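Local coordinates for D,D-dipeptidase/D,D-carboxypeptidase (Enterococcus faecalis, PDB 4MUQ), which cleaves D-Ala-D-Ala as a zinc-dependent D,D-dipeptidase of vancomycin resistance and probably also acts as a D,D-carboxypeptidase, at residues 105-110 against 166-171; 227-230 against 234-237; 85-90 against 94-99. All coordinates share one frame; numbering follows the deposited sequence. Where two conformers were deposited one is given.

Contact 1 of 3, residues 105-110 against 166-171. With ZN (zinc ion), chain B; LY0 ((2R)-3-[(R)-[(1R)-1-aminoethyl](hydroxy)phosphoryl]-2-methylpropanoic acid), chain C; 2D8 ((2R)-3-[(R)-[(1S)-1-aminoethyl](hydroxy)phosphoryl]-2-methylpropanoic acid), chain D.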
loop_
_atom_site.group_PDB
_atom_site.type_symbol
_atom_site.label_atom_id
_atom_site.label_comp_id
_atom_site.label_asym_id
_atom_site.label_seq_id
_atom_site.Cartn_x
_atom_site.Cartn_y
_atom_site.Cartn_z
ATOM N N HIS A 105 4.208 5.188 12.264
ATOM C CA HIS A 105 2.831 4.890 11.852
ATOM C C HIS A 105 2.586 5.365 10.432
ATOM O O HIS A 105 1.428 5.484 10.004
ATOM C CB HIS A 105 1.821 5.560 12.796
ATOM C CG HIS A 105 1.921 5.092 14.212
ATOM N ND1 HIS A 105 1.023 4.208 14.771
ATOM C CD2 HIS A 105 2.833 5.359 15.178
ATOM C CE1 HIS A 105 1.362 3.973 16.026
ATOM N NE2 HIS A 105 2.461 4.659 16.297
ATOM N N SER A 106 3.655 5.670 9.696
ATOM C CA SER A 106 3.543 6.140 8.307
ATOM C C SER A 106 3.802 5.026 7.304
ATOM O O SER A 106 4.793 4.298 7.410
ATOM C CB SER A 106 4.566 7.240 8.041
ATOM O OG SER A 106 4.590 7.589 6.657
ATOM N N GLU A 107 2.910 4.891 6.323
ATOM C CA GLU A 107 3.142 3.988 5.201
ATOM C C GLU A 107 4.377 4.324 4.432
ATOM O O GLU A 107 4.917 3.470 3.732
ATOM C CB GLU A 107 2.005 4.065 4.189
ATOM C CG GLU A 107 0.680 3.653 4.710
ATOM C CD GLU A 107 -0.325 3.487 3.594
ATOM O OE1 GLU A 107 -0.348 4.315 2.636
ATOM O OE2 GLU A 107 -1.085 2.525 3.704
ATOM N N HIS A 108 4.837 5.571 4.514
ATOM C CA HIS A 108 6.042 5.910 3.768
ATOM C C HIS A 108 7.266 5.145 4.276
ATOM O O HIS A 108 8.226 4.936 3.536
ATOM C CB HIS A 108 6.306 7.421 3.757
ATOM C CG HIS A 108 5.409 8.162 2.824
ATOM N ND1 HIS A 108 5.719 8.366 1.495
ATOM C CD2 HIS A 108 4.200 8.729 3.024
ATOM C CE1 HIS A 108 4.739 9.037 0.919
ATOM N NE2 HIS A 108 3.804 9.276 1.825
ATOM N N GLN A 109 7.219 4.716 5.535
ATOM C CA GLN A 109 8.321 3.954 6.114
ATOM C C GLN A 109 8.357 2.503 5.633
ATOM O O GLN A 109 9.247 1.761 6.005
ATOM C CB GLN A 109 8.283 4.010 7.649
ATOM C CG GLN A 109 8.507 5.422 8.213
ATOM C CD GLN A 109 8.317 5.475 9.705
ATOM O OE1 GLN A 109 7.353 6.080 10.190
ATOM N NE2 GLN A 109 9.210 4.828 10.450
ATOM N N THR A 110 7.405 2.104 4.784
ATOM C CA THR A 110 7.381 0.723 4.270
ATOM C C THR A 110 7.967 0.580 2.863
ATOM O O THR A 110 8.223 -0.530 2.405
ATOM C CB THR A 110 5.949 0.140 4.173
ATOM O OG1 THR A 110 5.205 0.855 3.181
ATOM C CG2 THR A 110 5.213 0.172 5.522
ATOM N N PRO A 166 -5.535 13.859 -1.863
ATOM C CA PRO A 166 -5.585 13.476 -3.278
ATOM C C PRO A 166 -4.315 12.789 -3.796
ATOM O O PRO A 166 -4.390 12.051 -4.784
ATOM C CB PRO A 166 -5.790 14.818 -3.980
ATOM C CG PRO A 166 -6.614 15.625 -2.983
ATOM C CD PRO A 166 -6.022 15.233 -1.639
ATOM N N TRP A 167 -3.185 13.009 -3.123
ATOM C CA TRP A 167 -1.861 12.728 -3.698
ATOM C C TRP A 167 -1.176 11.447 -3.241
ATOM O O TRP A 167 -0.155 11.086 -3.818
ATOM C CB TRP A 167 -0.907 13.878 -3.367
ATOM C CG TRP A 167 -0.785 14.083 -1.876
ATOM C CD1 TRP A 167 0.007 13.380 -1.005
ATOM C CD2 TRP A 167 -1.506 15.036 -1.081
ATOM N NE1 TRP A 167 -0.181 13.840 0.277
ATOM C CE2 TRP A 167 -1.098 14.860 0.258
ATOM C CE3 TRP A 167 -2.460 16.018 -1.373
ATOM C CZ2 TRP A 167 -1.617 15.626 1.305
ATOM C CZ3 TRP A 167 -2.971 16.788 -0.329
ATOM C CH2 TRP A 167 -2.556 16.571 0.995
ATOM N N HIS A 168 -1.687 10.799 -2.193
ATOM C CA HIS A 168 -0.988 9.692 -1.538
ATOM C C HIS A 168 -1.523 8.335 -1.980
ATOM O O HIS A 168 -2.704 8.015 -1.776
ATOM C CB HIS A 168 -1.067 9.867 -0.011
ATOM C CG HIS A 168 -0.421 8.766 0.772
ATOM N ND1 HIS A 168 0.687 8.968 1.574
ATOM C CD2 HIS A 168 -0.766 7.467 0.925
ATOM C CE1 HIS A 168 1.006 7.828 2.166
ATOM N NE2 HIS A 168 0.133 6.907 1.794
ATOM N N PHE A 169 -0.643 7.533 -2.577
ATOM C CA PHE A 169 -1.044 6.227 -3.109
ATOM C C PHE A 169 -0.274 5.118 -2.429
ATOM O O PHE A 169 0.912 5.249 -2.145
ATOM C CB PHE A 169 -0.850 6.193 -4.633
ATOM C CG PHE A 169 -1.832 7.052 -5.353
ATOM C CD1 PHE A 169 -3.004 6.503 -5.853
ATOM C CD2 PHE A 169 -1.636 8.419 -5.454
ATOM C CE1 PHE A 169 -3.955 7.292 -6.493
ATOM C CE2 PHE A 169 -2.583 9.219 -6.081
ATOM C CZ PHE A 169 -3.747 8.647 -6.603
ATOM N N ARG A 170 -0.974 4.023 -2.163
ATOM C CA ARG A 170 -0.402 2.883 -1.454
ATOM C C ARG A 170 -0.449 1.641 -2.331
ATOM O O ARG A 170 -1.501 1.326 -2.907
ATOM C CB ARG A 170 -1.195 2.650 -0.158
ATOM C CG ARG A 170 -1.011 1.274 0.497
ATOM C CD ARG A 170 0.396 1.015 1.002
ATOM N NE ARG A 170 0.498 -0.395 1.380
ATOM C CZ ARG A 170 0.223 -0.873 2.588
ATOM N NH1 ARG A 170 -0.121 -0.062 3.577
ATOM N NH2 ARG A 170 0.306 -2.186 2.808
ATOM N N TYR A 171 0.686 0.961 -2.465
ATOM C CA TYR A 171 0.711 -0.318 -3.161
ATOM C C TYR A 171 0.277 -1.430 -2.216
ATOM O O TYR A 171 0.889 -1.620 -1.155
ATOM C CB TYR A 171 2.111 -0.610 -3.674
ATOM C CG TYR A 171 2.206 -1.885 -4.470
ATOM C CD1 TYR A 171 1.839 -1.906 -5.800
ATOM C CD2 TYR A 171 2.663 -3.058 -3.884
ATOM C CE1 TYR A 171 1.927 -3.070 -6.540
ATOM C CE2 TYR A 171 2.768 -4.231 -4.620
ATOM C CZ TYR A 171 2.393 -4.223 -5.947
ATOM O OH TYR A 171 2.477 -5.379 -6.699
HETATM ZN ZN ZN B . 2.164 10.428 1.552
HETATM P P LY0 C . 1.698 12.333 3.636
HETATM C C1 LY0 C . 3.101 14.181 4.871
HETATM N N1 LY0 C . 1.118 14.922 3.877
HETATM C C2 LY0 C . 2.219 14.076 3.644
HETATM C C4 LY0 C . 0.802 11.935 5.164
HETATM C C5 LY0 C . 0.816 10.480 5.524
HETATM C C6 LY0 C . 2.131 10.127 6.203
HETATM C C7 LY0 C . -0.381 10.197 6.415
HETATM O O31 LY0 C . 2.959 11.441 3.584
HETATM O O32 LY0 C . 0.893 12.032 2.330
HETATM O O61 LY0 C . 2.557 8.998 6.023
HETATM O O62 LY0 C . 2.677 10.953 6.913
HETATM C C4 2D8 D . 0.795 11.926 5.163
HETATM C C5 2D8 D . 0.815 10.476 5.525
HETATM C C6 2D8 D . 2.131 10.126 6.203
HETATM C C7 2D8 D . -0.381 10.195 6.416
HETATM N N1 2D8 D . 2.667 14.491 2.465
HETATM P P 2D8 D . 1.691 12.331 3.638
HETATM C C1 2D8 D . 3.088 14.205 4.849
HETATM C C2 2D8 D . 2.112 14.096 3.695
HETATM O O31 2D8 D . 2.966 11.457 3.592
HETATM O O32 2D8 D . 0.893 12.033 2.328
HETATM O O61 2D8 D . 2.558 8.998 6.024
HETATM O O62 2D8 D . 2.677 10.953 6.913
#

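Contact 2 of 3, residues 227-230 against 234-237. With PE3 (3,6,9,12,15,18,21,24,27,30,33,36,39-tridecaoxahentetracontane-1,41-diol), chain I.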
loop_
_atom_site.group_PDB
_atom_site.type_symbol
_atom_site.label_atom_id
_atom_site.label_comp_id
_atom_site.label_asym_id
_atom_site.label_seq_id
_atom_site.Cartn_x
_atom_site.Cartn_y
_atom_site.Cartn_z
ATOM N N ILE A 227 0.528 -23.012 6.925
ATOM C CA ILE A 227 -0.282 -22.701 5.754
ATOM C C ILE A 227 0.041 -23.735 4.687
ATOM O O ILE A 227 1.204 -24.109 4.519
ATOM C CB ILE A 227 0.040 -21.290 5.222
ATOM C CG1 ILE A 227 -0.364 -20.231 6.250
ATOM C CG2 ILE A 227 -0.669 -21.026 3.902
ATOM C CD1 ILE A 227 -0.070 -18.805 5.816
ATOM N N LYS A 228 -0.970 -24.233 3.984
ATOM C CA LYS A 228 -0.688 -25.130 2.869
ATOM C C LYS A 228 -1.018 -24.512 1.508
ATOM O O LYS A 228 -2.018 -23.811 1.341
ATOM C CB LYS A 228 -1.330 -26.508 3.056
ATOM C CG LYS A 228 -2.833 -26.508 3.154
ATOM C CD LYS A 228 -3.342 -27.934 3.085
ATOM C CE LYS A 228 -4.842 -27.969 2.931
ATOM N NZ LYS A 228 -5.302 -27.200 1.741
ATOM N N ILE A 229 -0.138 -24.776 0.546
ATOM C CA ILE A 229 -0.166 -24.140 -0.761
ATOM C C ILE A 229 0.019 -25.220 -1.816
ATOM O O ILE A 229 0.784 -26.161 -1.606
ATOM C CB ILE A 229 1.011 -23.155 -0.899
ATOM C CG1 ILE A 229 1.027 -22.150 0.257
ATOM C CG2 ILE A 229 0.970 -22.433 -2.233
ATOM C CD1 ILE A 229 -0.066 -21.106 0.191
ATOM N N PRO A 230 -0.692 -25.108 -2.948
ATOM C CA PRO A 230 -0.387 -26.025 -4.048
ATOM C C PRO A 230 0.996 -25.738 -4.624
ATOM O O PRO A 230 1.365 -24.577 -4.807
ATOM C CB PRO A 230 -1.461 -25.697 -5.087
ATOM C CG PRO A 230 -2.579 -25.088 -4.302
ATOM C CD PRO A 230 -1.915 -24.326 -3.196
ATOM N N VAL A 234 1.369 -20.116 -8.511
ATOM C CA VAL A 234 2.094 -18.930 -8.099
ATOM C C VAL A 234 1.301 -18.367 -6.930
ATOM O O VAL A 234 0.075 -18.273 -7.006
ATOM C CB VAL A 234 2.153 -17.900 -9.237
ATOM C CG1 VAL A 234 2.645 -16.566 -8.730
ATOM C CG2 VAL A 234 3.048 -18.405 -10.356
ATOM N N TYR A 235 1.984 -18.023 -5.842
ATOM C CA TYR A 235 1.295 -17.545 -4.649
ATOM C C TYR A 235 2.045 -16.421 -3.951
ATOM O O TYR A 235 3.253 -16.258 -4.134
ATOM C CB TYR A 235 1.080 -18.688 -3.659
ATOM C CG TYR A 235 2.338 -19.129 -2.949
ATOM C CD1 TYR A 235 2.649 -18.647 -1.682
ATOM C CD2 TYR A 235 3.213 -20.027 -3.545
ATOM C CE1 TYR A 235 3.793 -19.049 -1.031
ATOM C CE2 TYR A 235 4.358 -20.435 -2.902
ATOM C CZ TYR A 235 4.642 -19.941 -1.647
ATOM O OH TYR A 235 5.787 -20.351 -1.007
ATOM N N GLN A 236 1.310 -15.670 -3.139
ATOM C CA GLN A 236 1.881 -14.635 -2.289
ATOM C C GLN A 236 1.306 -14.779 -0.897
ATOM O O GLN A 236 0.162 -15.214 -0.730
ATOM C CB GLN A 236 1.505 -13.246 -2.794
ATOM C CG GLN A 236 2.074 -12.867 -4.139
ATOM C CD GLN A 236 1.285 -11.740 -4.775
ATOM O OE1 GLN A 236 0.142 -11.932 -5.192
ATOM N NE2 GLN A 236 1.883 -10.555 -4.838
ATOM N N ILE A 237 2.105 -14.421 0.100
ATOM C CA ILE A 237 1.638 -14.338 1.475
ATOM C C ILE A 237 2.075 -13.008 2.068
ATOM O O ILE A 237 3.218 -12.579 1.878
ATOM C CB ILE A 237 2.202 -15.489 2.341
ATOM C CG1 ILE A 237 1.825 -16.842 1.738
ATOM C CG2 ILE A 237 1.688 -15.372 3.779
ATOM C CD1 ILE A 237 2.426 -18.033 2.460
HETATM O O43 PE3 I . 2.278 -13.623 -11.236
HETATM C C42 PE3 I . 1.804 -12.567 -10.391
HETATM C C41 PE3 I . 2.854 -12.211 -9.332
HETATM O O40 PE3 I . 3.162 -13.346 -8.492
HETATM C C39 PE3 I . 4.146 -12.964 -7.503
HETATM C C38 PE3 I . 4.534 -14.113 -6.564
HETATM O O37 PE3 I . 5.102 -15.220 -7.286
#

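Contact 3 of 3, residues 85-90 against 94-99. With PE3 (3,6,9,12,15,18,21,24,27,30,33,36,39-tridecaoxahentetracontane-1,41-diol), chain J; LY0 ((2R)-3-[(R)-[(1R)-1-aminoethyl](hydroxy)phosphoryl]-2-methylpropanoic acid), chain C; 2D8 ((2R)-3-[(R)-[(1S)-1-aminoethyl](hydroxy)phosphoryl]-2-methylpropanoic acid), chain D; EDO (1,2-ethanediol), chain E.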
loop_
_atom_site.group_PDB
_atom_site.type_symbol
_atom_site.label_atom_id
_atom_site.label_comp_id
_atom_site.label_asym_id
_atom_site.label_seq_id
_atom_site.Cartn_x
_atom_site.Cartn_y
_atom_site.Cartn_z
ATOM N N ASP A 85 7.567 17.000 13.349
ATOM C CA ASP A 85 7.949 18.093 14.238
ATOM C C ASP A 85 7.999 19.435 13.516
ATOM O O ASP A 85 7.626 20.459 14.077
ATOM C CB ASP A 85 9.269 17.797 14.944
ATOM C CG ASP A 85 9.138 16.703 15.967
ATOM O OD1 ASP A 85 8.033 16.527 16.524
ATOM O OD2 ASP A 85 10.141 16.000 16.209
ATOM N N GLY A 86 8.435 19.425 12.259
ATOM C CA GLY A 86 8.452 20.645 11.475
ATOM C C GLY A 86 7.051 21.167 11.223
ATOM O O GLY A 86 6.824 22.369 11.253
ATOM N N SER A 87 6.112 20.251 11.010
ATOM C CA SER A 87 4.732 20.639 10.783
ATOM C C SER A 87 4.086 21.168 12.065
ATOM O O SER A 87 3.262 22.075 12.014
ATOM C CB SER A 87 3.959 19.457 10.209
ATOM O OG SER A 87 2.627 19.829 9.881
ATOM N N LEU A 88 4.468 20.615 13.215
ATOM C CA LEU A 88 3.990 21.168 14.475
ATOM C C LEU A 88 4.329 22.645 14.540
ATOM O O LEU A 88 3.498 23.472 14.911
ATOM C CB LEU A 88 4.611 20.450 15.678
ATOM C CG LEU A 88 4.092 19.041 15.926
ATOM C CD1 LEU A 88 4.822 18.440 17.124
ATOM C CD2 LEU A 88 2.580 19.015 16.136
ATOM N N LYS A 89 5.563 22.987 14.171
ATOM C CA LYS A 89 6.018 24.366 14.227
ATOM C C LYS A 89 5.393 25.246 13.152
ATOM O O LYS A 89 4.969 26.371 13.438
ATOM C CB LYS A 89 7.539 24.416 14.114
ATOM C CG LYS A 89 8.099 25.805 14.286
ATOM C CD LYS A 89 9.602 25.825 14.152
ATOM C CE LYS A 89 10.118 27.244 14.336
ATOM N NZ LYS A 89 9.840 27.788 15.692
ATOM N N ASP A 90 5.345 24.742 11.921
ATOM C CA ASP A 90 4.858 25.575 10.804
ATOM C C ASP A 90 3.343 25.671 10.749
ATOM O O ASP A 90 2.780 26.744 10.512
ATOM C CB ASP A 90 5.346 25.012 9.467
ATOM C CG ASP A 90 6.849 25.087 9.306
ATOM O OD1 ASP A 90 7.462 26.009 9.875
ATOM O OD2 ASP A 90 7.378 24.207 8.588
ATOM N N ASP A 94 -3.263 20.733 15.179
ATOM C CA ASP A 94 -4.451 20.166 14.544
ATOM C C ASP A 94 -4.180 19.734 13.102
ATOM O O ASP A 94 -4.543 18.629 12.683
ATOM C CB ASP A 94 -5.596 21.174 14.544
ATOM C CG ASP A 94 -6.138 21.453 15.925
ATOM O OD1 ASP A 94 -5.881 20.642 16.841
ATOM O OD2 ASP A 94 -6.834 22.480 16.085
ATOM N N PHE A 95 -3.545 20.619 12.339
ATOM C CA PHE A 95 -3.185 20.296 10.966
ATOM C C PHE A 95 -2.267 19.083 10.913
ATOM O O PHE A 95 -2.458 18.173 10.107
ATOM C CB PHE A 95 -2.529 21.499 10.271
ATOM C CG PHE A 95 -2.085 21.210 8.854
ATOM C CD1 PHE A 95 -2.916 21.521 7.777
ATOM C CD2 PHE A 95 -0.852 20.622 8.599
ATOM C CE1 PHE A 95 -2.516 21.227 6.479
ATOM C CE2 PHE A 95 -0.445 20.328 7.321
ATOM C CZ PHE A 95 -1.277 20.635 6.251
ATOM N N THR A 96 -1.242 19.095 11.756
ATOM C CA THR A 96 -0.266 18.017 11.750
ATOM C C THR A 96 -0.900 16.663 12.060
ATOM O O THR A 96 -0.612 15.681 11.390
ATOM C CB THR A 96 0.847 18.324 12.733
ATOM O OG1 THR A 96 1.432 19.583 12.378
ATOM C CG2 THR A 96 1.915 17.241 12.706
ATOM N N ARG A 97 -1.773 16.622 13.056
ATOM C CA ARG A 97 -2.438 15.369 13.401
ATOM C C ARG A 97 -3.268 14.820 12.243
ATOM O O ARG A 97 -3.405 13.607 12.096
ATOM C CB ARG A 97 -3.322 15.550 14.627
ATOM C CG ARG A 97 -2.585 15.487 15.948
ATOM C CD ARG A 97 -3.539 15.722 17.114
ATOM N NE ARG A 97 -4.629 14.748 17.162
ATOM C CZ ARG A 97 -5.851 14.953 16.672
ATOM N NH1 ARG A 97 -6.155 16.104 16.084
ATOM N NH2 ARG A 97 -6.771 14.004 16.769
ATOM N N LYS A 98 -3.806 15.715 11.417
ATOM C CA LYS A 98 -4.666 15.331 10.300
ATOM C C LYS A 98 -3.924 14.992 9.011
ATOM O O LYS A 98 -4.437 14.241 8.171
ATOM C CB LYS A 98 -5.695 16.435 10.028
ATOM C CG LYS A 98 -6.714 16.626 11.153
ATOM C CD LYS A 98 -7.696 17.755 10.840
ATOM C CE LYS A 98 -8.835 17.798 11.853
ATOM N NZ LYS A 98 -9.772 16.661 11.632
ATOM N N TYR A 99 -2.737 15.545 8.835
ATOM C CA TYR A 99 -2.012 15.422 7.570
ATOM C C TYR A 99 -0.618 14.803 7.651
ATOM O O TYR A 99 0.084 14.717 6.635
ATOM C CB TYR A 99 -1.916 16.792 6.885
ATOM C CG TYR A 99 -3.224 17.278 6.330
ATOM C CD1 TYR A 99 -3.674 16.847 5.082
ATOM C CD2 TYR A 99 -4.034 18.154 7.042
ATOM C CE1 TYR A 99 -4.881 17.300 4.560
ATOM C CE2 TYR A 99 -5.256 18.599 6.528
ATOM C CZ TYR A 99 -5.674 18.165 5.293
ATOM O OH TYR A 99 -6.873 18.607 4.793
HETATM O O40 PE3 J . -3.174 23.188 16.146
HETATM C C39 PE3 J . -4.114 24.257 15.999
HETATM C C38 PE3 J . -3.676 25.606 16.576
HETATM O O37 PE3 J . -2.479 26.247 16.059
HETATM C C36 PE3 J . -2.555 26.481 14.643
HETATM C C35 PE3 J . -1.436 27.309 13.978
HETATM O O34 PE3 J . -0.027 26.968 13.989
HETATM C C33 PE3 J . 0.573 27.014 15.287
HETATM C C32 PE3 J . 2.030 26.652 15.080
HETATM O O31 PE3 J . 2.571 27.631 14.178
HETATM P P LY0 C . 1.698 12.333 3.636
HETATM C C1 LY0 C . 3.101 14.181 4.871
HETATM N N1 LY0 C . 1.118 14.922 3.877
HETATM C C2 LY0 C . 2.219 14.076 3.644
HETATM C C4 LY0 C . 0.802 11.935 5.164
HETATM C C5 LY0 C . 0.816 10.480 5.524
HETATM C C6 LY0 C . 2.131 10.127 6.203
HETATM C C7 LY0 C . -0.381 10.197 6.415
HETATM O O31 LY0 C . 2.959 11.441 3.584
HETATM O O32 LY0 C . 0.893 12.032 2.330
HETATM O O61 LY0 C . 2.557 8.998 6.023
HETATM O O62 LY0 C . 2.677 10.953 6.913
HETATM C C4 2D8 D . 0.795 11.926 5.163
HETATM C C5 2D8 D . 0.815 10.476 5.525
HETATM C C6 2D8 D . 2.131 10.126 6.203
HETATM C C7 2D8 D . -0.381 10.195 6.416
HETATM N N1 2D8 D . 2.667 14.491 2.465
HETATM P P 2D8 D . 1.691 12.331 3.638
HETATM C C1 2D8 D . 3.088 14.205 4.849
HETATM C C2 2D8 D . 2.112 14.096 3.695
HETATM O O31 2D8 D . 2.966 11.457 3.592
HETATM O O32 2D8 D . 0.893 12.033 2.328
HETATM O O61 2D8 D . 2.558 8.998 6.024
HETATM O O62 2D8 D . 2.677 10.953 6.913
HETATM C C1 EDO E . -9.590 12.525 10.967
HETATM O O1 EDO E . -9.061 13.214 12.108
HETATM C C2 EDO E . -8.961 13.106 9.704
HETATM O O2 EDO E . -9.470 14.412 9.380
#

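Contact 1 of 3, residues 105-110 against 166-171
Glu-107 OE2 is gripped by two arginines: Arg-170 from the strand and Arg-151 from outside. The Arg-170 NH1 to Glu-107 OE2 salt bridge measures 2.8 Å. NH1 comes from above the carboxylate plane, while the oxygen stays near the guanidinium plane. The other oxygen, Glu-107 OE1, accepts from His-168 NE2 at 2.8 Å. This bond is nearly straight (165°) and uses the anti side of OE1, with imidazole and carboxylate almost coplanar. With CG anti to the backbone N (chi1 178°), the His-168 ring spans Glu-107 and the zinc. Its ND1 binds the zinc at 2.1 Å, and the two bonds together fix its rotation. His-108 NE2 binds the same ion at 2.0 Å, and the two ring planes stand at 83°. His-108 ND1 is held by the backbone oxygen of Gly-73. Asp-115 completes the protein ligands. Both phosphinate oxygens of the D-Ala-D-Ala analogue, modelled as two overlapping diastereomers, also reach the zinc. Trp-167 NE1 donates to O32 of the ligand (LY0 or 2D8) at 2.9 Å. Glu-107 and Gly-73 thus form a second shell. The arrangement is that of the M15 D,D-peptidase zinc site, built from an SxHxxGxAxD motif and a following ExxH motif that ends at His-168.

Contact 2 of 3, residues 227-230 against 234-237
Strands 227-230 and 234-237 run in opposite directions but share no hydrogen bond, with CA atoms 7.8 Å apart at Ile-229 and Tyr-235 and 9.6 Å apart at Ile-227 and Ile-237. That spacing leaves room for side chains between the backbones. The main contact is a CH-pi interaction. Ile-229 lays its CG2 methyl over one face of the Tyr-235 ring, 3.8 Å from the centroid and 25° off the normal. The methyl is shifted toward the rim, and its closest ring atom is Tyr-235 CD2, 3.5 Å from Ile-229 CG2. The two side chains cross at about a right angle. Tyr-235 holds CG between its backbone N and its carbonyl carbon (chi1 73°), which places the ring beside Ile-229, and chi2 (97°) turns a face to the methyl. Ile-229 bends at chi2, and its CD1 lies 4.1 Å from Tyr-235 CD1. Within its own strand, Ile-237 brings CG1 to the edge of the tyrosine ring. Further along, Ile-227 and Ile-237 meet through their end methyls, with 4.3 Å between the two CD1 atoms. This second touch is lighter than the first. The contact is apolar throughout. Each backbone pairs elsewhere: 227-230 bonds to strand 3-9, and 234-237 bonds to strand 244-250. Ile-227 and Ile-229 also pack on Tyr-216 of strand 213-219. Two consecutive strands that enter different sheets and meet through their side chains form a beta-arch, here joining a two-stranded sheet to the face of a four-stranded one.

Contact 3 of 3, residues 85-90 against 94-99
Ser-87 swings OG to the side opposite its backbone N (chi1 -176°), and Thr-96 sets OG1 beside its own backbone N (chi1 -57°), which brings the two hydroxyls together. Ser-87 OG donates to Thr-96 OG1 at 2.8 Å. Each hydroxyl has a second partner near the junction of the helices. Asn-91, at the end of helix 77-91, donates ND2 to Ser-87 OG, and Gly-92, between the helices, accepts from Thr-96 OG1 through its backbone oxygen. The result is a short relay of three hydrogen bonds. It satisfies two hydroxyls that are both buried, and it ties the end of one helix to the start of the next. The methyl of Thr-96, CG2, lies against Ser-87 CB. Leu-88 adds an apolar touch. Its CB heads away from the partner helix, but the chain returns, and CD2 reaches Thr-96 CB at 3.9 Å. The two side chains cross at about a right angle. Phe-95 meets the serine by its edge, with Ser-87 OG in the ring plane and 3.8 Å from Phe-95 CD2. One face of the Phe-95 ring receives Tyr-99 CD2, one turn further along the same helix. At the end of that helix, Tyr-99 O lies 3.0 Å from N1 of the phosphinate diastereomer LY0, so the helix borders the ligand pocket. The axes of the two short segments approach to 8.5 Å, and their N-to-C directions make an angle of 144°, a roughly antiparallel hairpin of helices. Tyr-84, earlier on helix 77-91, also packs on Thr-96. Helix 93-99 sits between helix 77-91 and the loop carrying Ser-163 and Glu-165, which leads on toward strand 168-171.

The three contacts follow one another along the chain, and none nests in or crosses another. Contact 3 comes first and closes the tight turn between helices 77-91 and 93-99. Contact 1 then closes the longest loop: its 55 intervening residues include strand 113-118 and helix 134-142, and the chain returns on strand 168-171. Contacts 1 and 3 lie about 17 Å apart between centres and touch where Trp-167 CH2 meets Tyr-99 CD1 at 4.2 Å. Both border the bound phosphinate. Contact 2 closes a short connection late in the chain, its centre about 27 Å from that of contact 1. It ties the N-terminal strand 3-9, through strand 224-230, to the C-terminal sheet.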